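Local structure of GEO10716p1 (Drosophila melanogaster, 7BTG) at residues T11-P15 against L47-A51; D36-S42 against H66-I71. The protein acts as an arginine phosphatase of the low molecular weight protein tyrosine phosphatase family, and so probably removes phosphate from phosphoarginine. The protein carries 1 engineered substitution. The contacts are given in a common frame with arbitrary orientation. Numbering follows the deposited sequence.

Contact 1: residues T11-P15 against L47-A51. With PO4 (phosphate ion), chain B.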
# COMPACT_ATOMS: atom_id res chain seq x y z
N THR A 11 0.08 6.78 6.75
CA THR A 11 -0.82 7.92 6.88
C THR A 11 -1.13 8.58 5.55
O THR A 11 -2.11 9.32 5.47
CB THR A 11 -0.20 8.96 7.84
OG1 THR A 11 -1.05 10.11 7.97
CG2 THR A 11 1.18 9.41 7.37
N CYS A 12 -0.36 8.32 4.48
CA CYS A 12 -0.65 8.89 3.17
C CYS A 12 -0.79 7.78 2.13
O CYS A 12 -1.91 7.40 1.78
CB CYS A 12 0.44 9.87 2.74
SG CYS A 12 0.61 11.35 3.77
N ARG A 13 0.34 7.24 1.67
CA ARG A 13 0.33 6.32 0.53
C ARG A 13 -0.37 5.01 0.85
O ARG A 13 -1.21 4.54 0.07
CB ARG A 13 1.77 6.07 0.05
CG ARG A 13 2.43 7.29 -0.54
CD ARG A 13 3.92 7.09 -0.66
NE ARG A 13 4.52 6.99 0.67
CZ ARG A 13 5.80 6.74 0.91
NH1 ARG A 13 6.65 6.56 -0.11
NH2 ARG A 13 6.24 6.66 2.17
N SER A 14 -0.03 4.38 1.97
CA SER A 14 -0.58 3.06 2.23
C SER A 14 -2.08 3.08 2.51
O SER A 14 -2.80 2.19 2.03
CB SER A 14 0.18 2.33 3.36
OG SER A 14 0.52 3.15 4.48
N PRO A 15 -2.63 4.05 3.26
CA PRO A 15 -4.09 4.06 3.43
C PRO A 15 -4.82 4.34 2.14
O PRO A 15 -5.91 3.80 1.92
CB PRO A 15 -4.34 5.16 4.47
CG PRO A 15 -3.02 5.39 5.14
CD PRO A 15 -1.98 5.10 4.09
N LEU A 47 -3.44 7.50 14.72
CA LEU A 47 -4.23 8.55 14.09
C LEU A 47 -4.84 8.06 12.78
O LEU A 47 -4.53 6.97 12.29
CB LEU A 47 -3.34 9.78 13.83
CG LEU A 47 -2.44 10.13 15.01
CD1 LEU A 47 -1.39 11.15 14.59
CD2 LEU A 47 -3.26 10.65 16.20
N GLU A 48 -5.70 8.89 12.22
CA GLU A 48 -6.38 8.64 10.95
C GLU A 48 -5.56 9.18 9.79
O GLU A 48 -4.70 10.04 9.99
CB GLU A 48 -7.77 9.29 10.96
CG GLU A 48 -8.81 8.53 11.79
CD GLU A 48 -10.24 8.77 11.31
OE1 GLU A 48 -10.63 9.95 11.17
OE2 GLU A 48 -10.96 7.78 11.08
N PRO A 49 -5.82 8.71 8.56
CA PRO A 49 -4.99 9.16 7.43
C PRO A 49 -5.01 10.67 7.31
O PRO A 49 -5.97 11.33 7.69
CB PRO A 49 -5.65 8.49 6.22
CG PRO A 49 -6.32 7.28 6.80
CD PRO A 49 -6.85 7.75 8.12
N GLN A 50 -3.90 11.20 6.80
CA GLN A 50 -3.75 12.64 6.76
C GLN A 50 -4.88 13.27 5.95
O GLN A 50 -5.25 12.77 4.89
CB GLN A 50 -2.40 13.01 6.15
CG GLN A 50 -1.99 14.39 6.51
CD GLN A 50 -0.80 14.87 5.71
OE1 GLN A 50 0.15 15.44 6.27
NE2 GLN A 50 -0.86 14.67 4.39
N ALA A 51 -5.40 14.39 6.46
CA ALA A 51 -6.71 14.87 6.04
C ALA A 51 -6.78 15.13 4.54
O ALA A 51 -7.79 14.83 3.90
CB ALA A 51 -7.07 16.12 6.83
P PO4 B . 3.21 7.82 4.12
O1 PO4 B . 2.17 7.13 4.97
O2 PO4 B . 3.25 9.29 4.46
O3 PO4 B . 2.91 7.75 2.64
O4 PO4 B . 4.58 7.16 4.32
O HOH W 1 -3.93 10.41 3.55
O HOH W 2 -1.79 8.44 10.55

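Contact 2: residues D36-S42 against H66-I71. With PO4 (phosphate ion), chain C.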
# COMPACT_ATOMS: atom_id res chain seq x y z
N ASP A 36 -5.28 -4.44 3.80
CA ASP A 36 -4.96 -3.72 5.03
C ASP A 36 -3.73 -2.85 4.76
O ASP A 36 -3.15 -2.89 3.68
CB ASP A 36 -4.73 -4.70 6.19
CG ASP A 36 -4.67 -4.00 7.55
OD1 ASP A 36 -4.11 -4.59 8.50
OD2 ASP A 36 -5.17 -2.86 7.65
N SER A 37 -3.33 -2.07 5.76
CA SER A 37 -2.10 -1.31 5.59
C SER A 37 -1.44 -1.07 6.94
O SER A 37 -2.06 -1.19 8.00
CB SER A 37 -2.36 0.02 4.85
OG SER A 37 -3.16 0.92 5.59
N ALA A 38 -0.13 -0.81 6.88
CA ALA A 38 0.68 -0.66 8.08
C ALA A 38 1.89 0.20 7.74
O ALA A 38 2.13 0.53 6.57
CB ALA A 38 1.09 -2.04 8.63
N GLY A 39 2.68 0.54 8.77
CA GLY A 39 3.76 1.49 8.63
C GLY A 39 5.03 1.02 9.31
O GLY A 39 5.07 -0.04 9.94
N LEU A 40 6.08 1.83 9.17
CA LEU A 40 7.41 1.48 9.64
C LEU A 40 7.96 2.45 10.71
O LEU A 40 9.14 2.36 11.06
CB LEU A 40 8.36 1.41 8.43
CG LEU A 40 7.91 0.43 7.32
CD1 LEU A 40 8.65 0.66 6.05
CD2 LEU A 40 8.09 -1.04 7.75
N ARG A 41 7.14 3.37 11.22
CA ARG A 41 7.55 4.32 12.25
C ARG A 41 6.36 4.60 13.16
O ARG A 41 5.21 4.49 12.75
CB ARG A 41 8.04 5.67 11.68
CG ARG A 41 9.22 5.61 10.73
CD ARG A 41 10.55 5.37 11.42
NE ARG A 41 11.62 5.47 10.44
CZ ARG A 41 11.95 4.49 9.60
NH1 ARG A 41 11.30 3.33 9.66
NH2 ARG A 41 12.91 4.65 8.71
N SER A 42 6.65 5.00 14.40
CA SER A 42 5.55 5.34 15.30
C SER A 42 4.99 6.75 15.07
O SER A 42 4.01 7.10 15.73
CB SER A 42 5.99 5.21 16.76
OG SER A 42 7.06 6.10 17.01
N HIS A 66 -8.94 4.30 8.56
CA HIS A 66 -7.82 3.51 9.06
C HIS A 66 -7.01 4.24 10.12
O HIS A 66 -6.64 5.40 9.94
CB HIS A 66 -6.92 3.15 7.86
CG HIS A 66 -5.68 2.41 8.22
ND1 HIS A 66 -5.66 1.05 8.41
CD2 HIS A 66 -4.40 2.83 8.39
CE1 HIS A 66 -4.43 0.66 8.69
NE2 HIS A 66 -3.65 1.72 8.69
N LEU A 67 -6.73 3.56 11.22
CA LEU A 67 -5.80 4.08 12.22
C LEU A 67 -4.38 3.64 11.87
O LEU A 67 -4.14 2.44 11.66
CB LEU A 67 -6.18 3.57 13.62
CG LEU A 67 -7.51 4.00 14.25
CD1 LEU A 67 -7.83 3.16 15.49
CD2 LEU A 67 -7.50 5.48 14.61
N GLY A 68 -3.45 4.58 11.87
CA GLY A 68 -2.05 4.25 11.63
C GLY A 68 -1.53 3.22 12.61
O GLY A 68 -1.78 3.33 13.81
N ARG A 69 -0.87 2.17 12.12
CA ARG A 69 -0.31 1.15 12.99
C ARG A 69 1.03 0.69 12.44
O ARG A 69 1.36 0.90 11.27
CB ARG A 69 -1.25 -0.07 13.15
CG ARG A 69 -1.35 -0.96 11.90
CD ARG A 69 -2.24 -2.18 12.15
NE ARG A 69 -2.27 -3.11 11.02
CZ ARG A 69 -1.36 -4.06 10.81
NH1 ARG A 69 -0.33 -4.20 11.64
NH2 ARG A 69 -1.47 -4.88 9.76
N MET A 70 1.82 0.09 13.32
CA MET A 70 3.09 -0.47 12.92
C MET A 70 2.87 -1.84 12.31
O MET A 70 1.93 -2.55 12.68
CB MET A 70 4.03 -0.62 14.12
CG MET A 70 4.42 0.68 14.79
SD MET A 70 5.95 1.38 14.14
CE MET A 70 6.73 -0.02 13.36
N ILE A 71 3.72 -2.21 11.35
CA ILE A 71 3.76 -3.59 10.93
C ILE A 71 4.31 -4.41 12.09
O ILE A 71 5.21 -3.97 12.82
CB ILE A 71 4.61 -3.76 9.65
CG1 ILE A 71 4.36 -5.13 9.03
CG2 ILE A 71 6.10 -3.61 9.95
CD1 ILE A 71 4.98 -5.30 7.67
P PO4 C . -9.05 -0.91 8.46
O1 PO4 C . -10.03 -1.96 7.97
O2 PO4 C . -9.16 0.35 7.63
O3 PO4 C . -9.39 -0.57 9.89
O4 PO4 C . -7.65 -1.52 8.45

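Contact 1: residues T11-P15 against L47-A51
This is a buried contact of the phosphate-binding P-loop and the first turn of helix 13-27 with the loop before helix 51-58, which packs on their outer side. Its geometry illustrates how one residue can serve two sides through different atoms. Thr11 gives its amide to the bound phosphate, N to O1 at 2.8 Å, while its carbonyl faces 47-51 and accepts a nearly straight hydrogen bond from Gln50 N to Thr11 O (2.9 Å). Water 1 donates to the same Thr11 O (2.9 Å) and to Gln50 O (3.0 Å), so the two backbones are joined directly and through solvent. With chi1 at t, the threonine side chain is divided likewise: OG1 lies 3.7 Å from Gln50 CB, whereas CG2 comes within 3.5 Å of phosphate O1. Pro15 CB packs on Pro49 CG (3.7 Å), two rigid rings meeting beside the polar link, and Cys12 SG lies 3.7 Å from Gln50 NE2, near Phe135 of helix 133-154. Cys12 and Gln50 each occupy the N-cap of their helices. The phosphate is held further by Cys12 N to O1 (2.8 Å), Arg13 N to O3 (2.8 Å), and the guanidinium, with NE to O3 at 2.7 Å and NH2 to O4 at 2.8 Å. Ser7, which stands where this family has its nucleophilic cysteine and is probably the engineered substitution, completes the cradle together with Gly9. With its amide spent on the phosphate, Thr11 turns its carbonyl outward, where Gln50 N and water 1 satisfy it, consistent with a loop held in shape for oxyanion binding.

Contact 2: residues D36-S42 against H66-I71
Backbone pairing comes first: Gly39 forms a single beta bridge with Met70, their CA atoms 4.8 Å apart. Ile71 N donates to Gly39 O at 2.9 Å with good geometry, and Gly39 N makes a weak bond to Arg69 O at 2.8 Å. One residue thus bonds to the neighbours on both sides of its partner, the pattern of a parallel bridge, yet the segments diverge at 71° end to end and the pairing goes no further.

The charged link lies on strand 34-39 at Asp36, ahead of the bridge at Gly39. Arg69 NH2 forms a salt bridge with Asp36 OD1 (2.9 Å), and the guanidinium spreads over the methyl of Ala38, whose CB is 3.9 Å from Arg69 CZ. Asp75 takes a further share of the arginine's charge.

Apolar contacts follow the same path. Ala38 CB meets Ile71 CB at 4.0 Å, and Leu40 CD2 meets Ile71 CG2 at 3.9 Å, under helix 87-99. Met70 bends back over the loop beyond the strand, its SD 3.4 Å from Arg41 C and its CE 3.8 Å from Leu40 C.

Beside the salt bridge, at the same end of the contact, lies a polar cluster. Ser37 OG lies over one face of the His66 ring, but the firmer partners lie outside: Asn10 for His66 NE2, and Glu18 and Asn10 for Ser37. His66 ND1 also donates to a second phosphate, reaching its O4 at 3.3 Å.

Such an asparagine-serine-histidine network behind the P-loop, beside the outermost strand of a four-stranded parallel sheet, is typical of the low molecular weight phosphatase fold.

How the contacts relate
The two contacts are neighbours, their centres about 9 Å apart, and their segments alternate along the chain. Contact 1 is small and mostly buried, resting on backbone polarity, a bridging water and a proline pair around the phosphate-binding loop. Contact 2 buries more than twice the surface but is only partly buried itself, and it adds a salt bridge and a short parallel pairing at the sheet edge. They touch directly: Leu47 O lies 2.7 Å from Gly68 N, a probable hydrogen bond, and Ser14 O packs against Ser37 CB at 3.6 Å. Asn10, just before 11-15, bonds to both Ser14 and His66, tying the two together around the P-loop.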